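Local coordinates for penicillin-binding protein 2 (Pbp2) (Helicobacter pylori, PDB 5LP5) that probably cross-links peptidoglycan as a penicillin-binding transpeptidase of cell-wall synthesis, and forms a complex with the rod shape-determining protein MreC, at residues Leu69-Leu75 with Gly142-Leu148; Ile254-Glu260 with Lys555-Ile560. All coordinates share one frame. Residue numbers count along the deposited sequence, not the author numbering.

Both contacts pair two antiparallel strands, but in different parts of an elongated chain: their centres lie 47 Å apart, their nearest atoms about 31 Å, and no strand is shared. Contact 1 sits far out, 37 Å from the chain centre, in the dimerisation-domain family region; it is partly buried, and MreC packs on Leu69, Phe71 and Pro147. Contact 2, 14 Å from the centre, joins strands 252-258 and 556-562 inside the transpeptidase sheet, touches no other protein chain and is almost wholly buried. Large apolar side chains, including phenylalanine, and backbone bonds make contact 1; contact 2 has a similar backbone pattern but adds a salt bridge and an Asx turn at one end.

Contact 1 (Leu69-Leu75 with Gly142-Leu148); sequences LVFGVFL and GIFALPL
Two extended strands, Leu69-Leu75 and Phe144-Leu148, run antiparallel at 146°, their axes approaching to 4.5 Å. Val70 N donates to Leu148 O at 3.0 Å and Leu148 N to Val70 O at 2.8 Å; Phe74 N reaches Phe144 O at 2.8 Å, and Phe144 N Phe74 O at 3.2 Å. Between them, Leu146 N donates to Gly72 O at 2.9 Å. On the face of Val70 and Phe74, Gly72 leaves a hollow that Leu148 (m, t) fills: Leu148 CD1 lies 4.0 Å from Gly72 CA, and a CB on residue 72 would come within 2.8 Å of it. Leu146 CD1 sits over the Phe74 (chi1 m) ring, 3.8 Å from its centroid, a CH-pi contact; Leu148 CD2 is at the edge, 4.1 Å from Phe74 CZ. On the face of Phe71, Val73 and Pro147, Val73 CG1 meets Ile143 CG2 at 4.0 Å and Leu69's end swings in, CD1 to Pro147 CB 3.9 Å. Phe182 of the MreC chain packs on Leu69 and Pro147, its Phe169 on Phe71. Backbone bonds fix the register; apolar side chains supply packing and a surface for MreC.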
loop_
_atom_site.group_PDB
_atom_site.type_symbol
_atom_site.label_atom_id
_atom_site.label_comp_id
_atom_site.label_asym_id
_atom_site.label_seq_id
_atom_site.Cartn_x
_atom_site.Cartn_y
_atom_site.Cartn_z
ATOM N N LEU A 69 4.470 0.828 -1.998
ATOM C CA LEU A 69 4.799 0.235 -3.269
ATOM C C LEU A 69 6.258 -0.194 -3.279
ATOM O O LEU A 69 7.166 0.602 -3.130
ATOM C CB LEU A 69 4.517 1.233 -4.376
ATOM C CG LEU A 69 4.679 0.746 -5.791
ATOM C CD1 LEU A 69 3.948 -0.569 -6.009
ATOM C CD2 LEU A 69 4.158 1.817 -6.746
ATOM N N VAL A 70 6.467 -1.487 -3.430
ATOM C CA VAL A 70 7.809 -2.062 -3.398
ATOM C C VAL A 70 7.928 -3.026 -4.570
ATOM O O VAL A 70 6.997 -3.145 -5.365
ATOM C CB VAL A 70 8.104 -2.771 -2.053
ATOM C CG1 VAL A 70 7.967 -1.793 -0.907
ATOM C CG2 VAL A 70 7.168 -3.944 -1.826
ATOM N N PHE A 71 9.078 -3.681 -4.692
ATOM C CA PHE A 71 9.355 -4.521 -5.843
ATOM C C PHE A 71 9.639 -5.969 -5.481
ATOM O O PHE A 71 9.671 -6.338 -4.315
ATOM C CB PHE A 71 10.498 -3.924 -6.656
ATOM C CG PHE A 71 10.060 -2.809 -7.550
ATOM C CD1 PHE A 71 9.485 -3.075 -8.781
ATOM C CD2 PHE A 71 10.194 -1.497 -7.151
ATOM C CE1 PHE A 71 9.071 -2.048 -9.598
ATOM C CE2 PHE A 71 9.789 -0.475 -7.969
ATOM C CZ PHE A 71 9.226 -0.744 -9.189
ATOM N N GLY A 72 9.869 -6.772 -6.515
ATOM C CA GLY A 72 10.011 -8.202 -6.398
ATOM C C GLY A 72 10.652 -8.691 -7.671
ATOM O O GLY A 72 10.235 -8.306 -8.749
ATOM N N VAL A 73 11.689 -9.516 -7.560
ATOM C CA VAL A 73 12.315 -10.076 -8.751
ATOM C C VAL A 73 11.807 -11.496 -8.960
ATOM O O VAL A 73 11.878 -12.323 -8.058
ATOM C CB VAL A 73 13.852 -10.031 -8.660
ATOM C CG1 VAL A 73 14.490 -10.691 -9.874
ATOM C CG2 VAL A 73 14.326 -8.590 -8.536
ATOM N N PHE A 74 11.302 -11.766 -10.159
ATOM C CA PHE A 74 10.643 -13.028 -10.466
ATOM C C PHE A 74 11.350 -13.783 -11.591
ATOM O O PHE A 74 11.855 -13.164 -12.545
ATOM C CB PHE A 74 9.220 -12.754 -10.934
ATOM C CG PHE A 74 8.276 -12.356 -9.843
ATOM C CD1 PHE A 74 7.342 -13.268 -9.374
ATOM C CD2 PHE A 74 8.291 -11.074 -9.310
ATOM C CE1 PHE A 74 6.442 -12.915 -8.385
ATOM C CE2 PHE A 74 7.398 -10.713 -8.317
ATOM C CZ PHE A 74 6.462 -11.632 -7.861
ATOM N N LEU A 75 11.353 -15.115 -11.477
ATOM C CA LEU A 75 11.785 -16.011 -12.558
ATOM C C LEU A 75 10.611 -16.900 -12.994
ATOM O O LEU A 75 9.714 -17.173 -12.197
ATOM C CB LEU A 75 12.965 -16.862 -12.104
ATOM C CG LEU A 75 14.283 -16.117 -11.845
ATOM C CD1 LEU A 75 15.296 -17.032 -11.164
ATOM C CD2 LEU A 75 14.881 -15.544 -13.129
ATOM N N GLY A 142 15.042 -13.196 -19.725
ATOM C CA GLY A 142 14.159 -14.000 -18.881
ATOM C C GLY A 142 14.045 -13.585 -17.420
ATOM O O GLY A 142 13.783 -14.430 -16.560
ATOM N N ILE A 143 14.232 -12.300 -17.123
ATOM C CA ILE A 143 14.164 -11.827 -15.733
ATOM C C ILE A 143 13.206 -10.641 -15.588
ATOM O O ILE A 143 13.326 -9.641 -16.304
ATOM C CB ILE A 143 15.546 -11.452 -15.175
ATOM C CG1 ILE A 143 16.486 -12.652 -15.230
ATOM C CG2 ILE A 143 15.418 -10.999 -13.729
ATOM C CD1 ILE A 143 17.885 -12.388 -14.698
ATOM N N PHE A 144 12.274 -10.777 -14.643
ATOM C CA PHE A 144 11.148 -9.865 -14.486
ATOM C C PHE A 144 11.215 -9.170 -13.119
ATOM O O PHE A 144 11.643 -9.757 -12.138
ATOM C CB PHE A 144 9.827 -10.640 -14.628
ATOM C CG PHE A 144 9.654 -11.311 -15.969
ATOM C CD1 PHE A 144 8.689 -10.857 -16.862
ATOM C CD2 PHE A 144 10.436 -12.413 -16.332
ATOM C CE1 PHE A 144 8.522 -11.468 -18.098
ATOM C CE2 PHE A 144 10.297 -13.010 -17.569
ATOM C CZ PHE A 144 9.328 -12.546 -18.451
ATOM N N ALA A 145 10.797 -7.908 -13.068
ATOM C CA ALA A 145 10.785 -7.138 -11.829
ATOM C C ALA A 145 9.436 -6.411 -11.717
ATOM O O ALA A 145 9.089 -5.579 -12.554
ATOM C CB ALA A 145 11.950 -6.151 -11.805
ATOM N N LEU A 146 8.689 -6.716 -10.664
ATOM C CA LEU A 146 7.274 -6.429 -10.631
ATOM C C LEU A 146 6.911 -5.710 -9.366
ATOM O O LEU A 146 7.470 -5.990 -8.312
ATOM C CB LEU A 146 6.488 -7.740 -10.681
ATOM C CG LEU A 146 6.781 -8.617 -11.898
ATOM C CD1 LEU A 146 6.136 -9.999 -11.795
ATOM C CD2 LEU A 146 6.328 -7.854 -13.142
ATOM N N PRO A 147 5.933 -4.808 -9.456
ATOM C CA PRO A 147 5.418 -4.039 -8.328
ATOM C C PRO A 147 4.531 -4.869 -7.406
ATOM O O PRO A 147 3.640 -5.583 -7.872
ATOM C CB PRO A 147 4.601 -2.945 -9.009
ATOM C CG PRO A 147 4.126 -3.578 -10.263
ATOM C CD PRO A 147 5.191 -4.538 -10.698
ATOM N N LEU A 148 4.793 -4.767 -6.108
ATOM C CA LEU A 148 4.041 -5.462 -5.059
ATOM C C LEU A 148 3.640 -4.476 -3.967
ATOM O O LEU A 148 4.259 -3.434 -3.802
ATOM C CB LEU A 148 4.909 -6.537 -4.394
ATOM C CG LEU A 148 5.592 -7.593 -5.244
ATOM C CD1 LEU A 148 6.606 -8.347 -4.390
ATOM C CD2 LEU A 148 4.567 -8.540 -5.845
#

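Contact 2 (Ile254-Glu260 with Lys555-Ile560)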
loop_
_atom_site.group_PDB
_atom_site.type_symbol
_atom_site.label_atom_id
_atom_site.label_comp_id
_atom_site.label_asym_id
_atom_site.label_seq_id
_atom_site.Cartn_x
_atom_site.Cartn_y
_atom_site.Cartn_z
ATOM N N ILE A 254 -6.262 2.147 28.864
ATOM C CA ILE A 254 -6.992 3.411 28.954
ATOM C C ILE A 254 -7.982 3.645 27.802
ATOM O O ILE A 254 -7.706 3.317 26.656
ATOM C CB ILE A 254 -6.034 4.602 29.073
ATOM C CG1 ILE A 254 -6.829 5.893 29.216
ATOM C CG2 ILE A 254 -5.096 4.671 27.877
ATOM C CD1 ILE A 254 -5.980 7.022 29.741
ATOM N N LEU A 255 -9.134 4.220 28.135
ATOM C CA LEU A 255 -10.253 4.305 27.211
ATOM C C LEU A 255 -10.954 5.617 27.348
ATOM O O LEU A 255 -11.280 6.029 28.443
ATOM C CB LEU A 255 -11.278 3.216 27.517
ATOM C CG LEU A 255 -10.927 1.779 27.148
ATOM C CD1 LEU A 255 -11.886 0.820 27.837
ATOM C CD2 LEU A 255 -10.986 1.617 25.635
ATOM N N VAL A 256 -11.184 6.269 26.219
ATOM C CA VAL A 256 -12.025 7.456 26.171
ATOM C C VAL A 256 -13.182 7.142 25.247
ATOM O O VAL A 256 -12.967 6.550 24.187
ATOM C CB VAL A 256 -11.267 8.681 25.630
ATOM C CG1 VAL A 256 -12.211 9.852 25.461
ATOM C CG2 VAL A 256 -10.131 9.056 26.560
ATOM N N MET A 257 -14.389 7.543 25.637
ATOM C CA MET A 257 -15.558 7.225 24.834
ATOM C C MET A 257 -16.632 8.293 24.817
ATOM O O MET A 257 -17.081 8.757 25.844
ATOM C CB MET A 257 -16.184 5.933 25.317
ATOM C CG MET A 257 -17.397 5.520 24.493
ATOM S SD MET A 257 -18.200 4.000 25.033
ATOM C CE MET A 257 -18.877 4.472 26.618
ATOM N N ASP A 258 -17.066 8.650 23.618
ATOM C CA ASP A 258 -18.258 9.475 23.428
ATOM C C ASP A 258 -19.466 8.700 23.962
ATOM O O ASP A 258 -19.922 7.745 23.341
ATOM C CB ASP A 258 -18.417 9.771 21.935
ATOM C CG ASP A 258 -19.526 10.753 21.635
ATOM O OD1 ASP A 258 -20.524 10.759 22.387
ATOM O OD2 ASP A 258 -19.416 11.500 20.626
ATOM N N ALA A 259 -19.977 9.126 25.110
ATOM C CA ALA A 259 -21.015 8.384 25.831
ATOM C C ALA A 259 -22.429 8.478 25.225
ATOM O O ALA A 259 -23.376 7.854 25.740
ATOM C CB ALA A 259 -21.044 8.831 27.291
ATOM N N GLU A 260 -22.568 9.251 24.143
ATOM C CA GLU A 260 -23.852 9.414 23.441
ATOM C C GLU A 260 -24.037 8.479 22.250
ATOM O O GLU A 260 -25.175 8.234 21.846
ATOM C CB GLU A 260 -24.019 10.854 22.950
ATOM C CG GLU A 260 -24.148 11.878 24.067
ATOM C CD GLU A 260 -24.153 13.307 23.572
ATOM O OE1 GLU A 260 -23.268 13.657 22.752
ATOM O OE2 GLU A 260 -25.038 14.068 24.019
ATOM N N LYS A 555 -20.825 14.097 28.590
ATOM C CA LYS A 555 -20.707 13.665 27.195
ATOM C C LYS A 555 -19.710 12.527 27.044
ATOM O O LYS A 555 -20.001 11.523 26.370
ATOM C CB LYS A 555 -20.299 14.818 26.272
ATOM C CG LYS A 555 -20.612 14.581 24.787
ATOM C CD LYS A 555 -20.131 15.743 23.930
ATOM C CE LYS A 555 -20.390 15.550 22.438
ATOM N NZ LYS A 555 -21.738 16.051 22.044
ATOM N N TYR A 556 -18.532 12.675 27.649
ATOM C CA TYR A 556 -17.497 11.626 27.558
ATOM C C TYR A 556 -17.323 10.796 28.838
ATOM O O TYR A 556 -17.698 11.198 29.930
ATOM C CB TYR A 556 -16.153 12.210 27.089
ATOM C CG TYR A 556 -16.287 13.020 25.809
ATOM C CD1 TYR A 556 -16.573 14.376 25.872
ATOM C CD2 TYR A 556 -16.200 12.424 24.542
ATOM C CE1 TYR A 556 -16.725 15.135 24.729
ATOM C CE2 TYR A 556 -16.362 13.176 23.391
ATOM C CZ TYR A 556 -16.632 14.541 23.484
ATOM O OH TYR A 556 -16.798 15.324 22.337
ATOM N N ALA A 557 -16.770 9.612 28.664
ATOM C CA ALA A 557 -16.385 8.754 29.767
ATOM C C ALA A 557 -14.926 8.384 29.551
ATOM O O ALA A 557 -14.470 8.270 28.412
ATOM C CB ALA A 557 -17.244 7.501 29.793
ATOM N N ILE A 558 -14.200 8.205 30.646
ATOM C CA ILE A 558 -12.806 7.790 30.597
ATOM C C ILE A 558 -12.634 6.692 31.612
ATOM O O ILE A 558 -13.222 6.767 32.663
ATOM C CB ILE A 558 -11.876 8.948 30.959
ATOM C CG1 ILE A 558 -12.107 10.110 29.988
ATOM C CG2 ILE A 558 -10.432 8.482 30.953
ATOM C CD1 ILE A 558 -11.245 11.332 30.216
ATOM N N THR A 559 -11.841 5.676 31.299
ATOM C CA THR A 559 -11.643 4.553 32.197
ATOM C C THR A 559 -10.177 4.146 32.126
ATOM O O THR A 559 -9.640 3.882 31.047
ATOM C CB THR A 559 -12.535 3.356 31.814
ATOM O OG1 THR A 559 -13.919 3.663 32.054
ATOM C CG2 THR A 559 -12.175 2.125 32.634
ATOM N N ILE A 560 -9.531 4.103 33.287
ATOM C CA ILE A 560 -8.084 3.887 33.360
ATOM C C ILE A 560 -7.778 2.772 34.325
ATOM O O ILE A 560 -8.377 2.697 35.390
ATOM C CB ILE A 560 -7.335 5.160 33.816
ATOM C CG1 ILE A 560 -7.565 6.286 32.810
ATOM C CG2 ILE A 560 -5.838 4.902 33.952
ATOM C CD1 ILE A 560 -7.165 7.657 33.303
#
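Strands Ile254-Asp258 and Tyr556-Ile560 run antiparallel at 167°, with paired backbone bonds at Leu255-Thr559 and Met257-Ala557. On one face, Ile254 (chi1 and chi2 both t) extends its CD1 to within 3.5 Å of Ile560 CG1, and Val256 (t) sets CG2 4.1 Å from CG1 of Ile558 (m, t); beta-branched residues suit such extended backbone. Further along this face Tyr556 (m) brings ring atom CD2 within 3.8 Å of Asp258 CA. On the opposite face small Ala557, paired with Met257, adds no bulk where Leu255 (m, t) and Met257 (t, t, p) pack on Leu445 of helix 441-453; Thr559 (m) joins them and satisfies its hydroxyl with Thr546 OG1. At the strand end, Asp258 OD1 accepts Glu260 N at 3.1 Å, an Asx turn, and Ala259 N donates to Lys555 O at 2.7 Å. The long Lys555 chain, t at chi1 to chi3 and p at chi4, brings NZ to Glu260 OE1 at 2.9 Å, a salt bridge between two partly exposed residues. Lys555 and Tyr556 also form a classic beta bulge opposite Leu549. Placing the sheet's first strand in chain order beside its last is characteristic of the central antiparallel sheet of the penicillin-binding transpeptidase fold, shared with serine beta-lactamases.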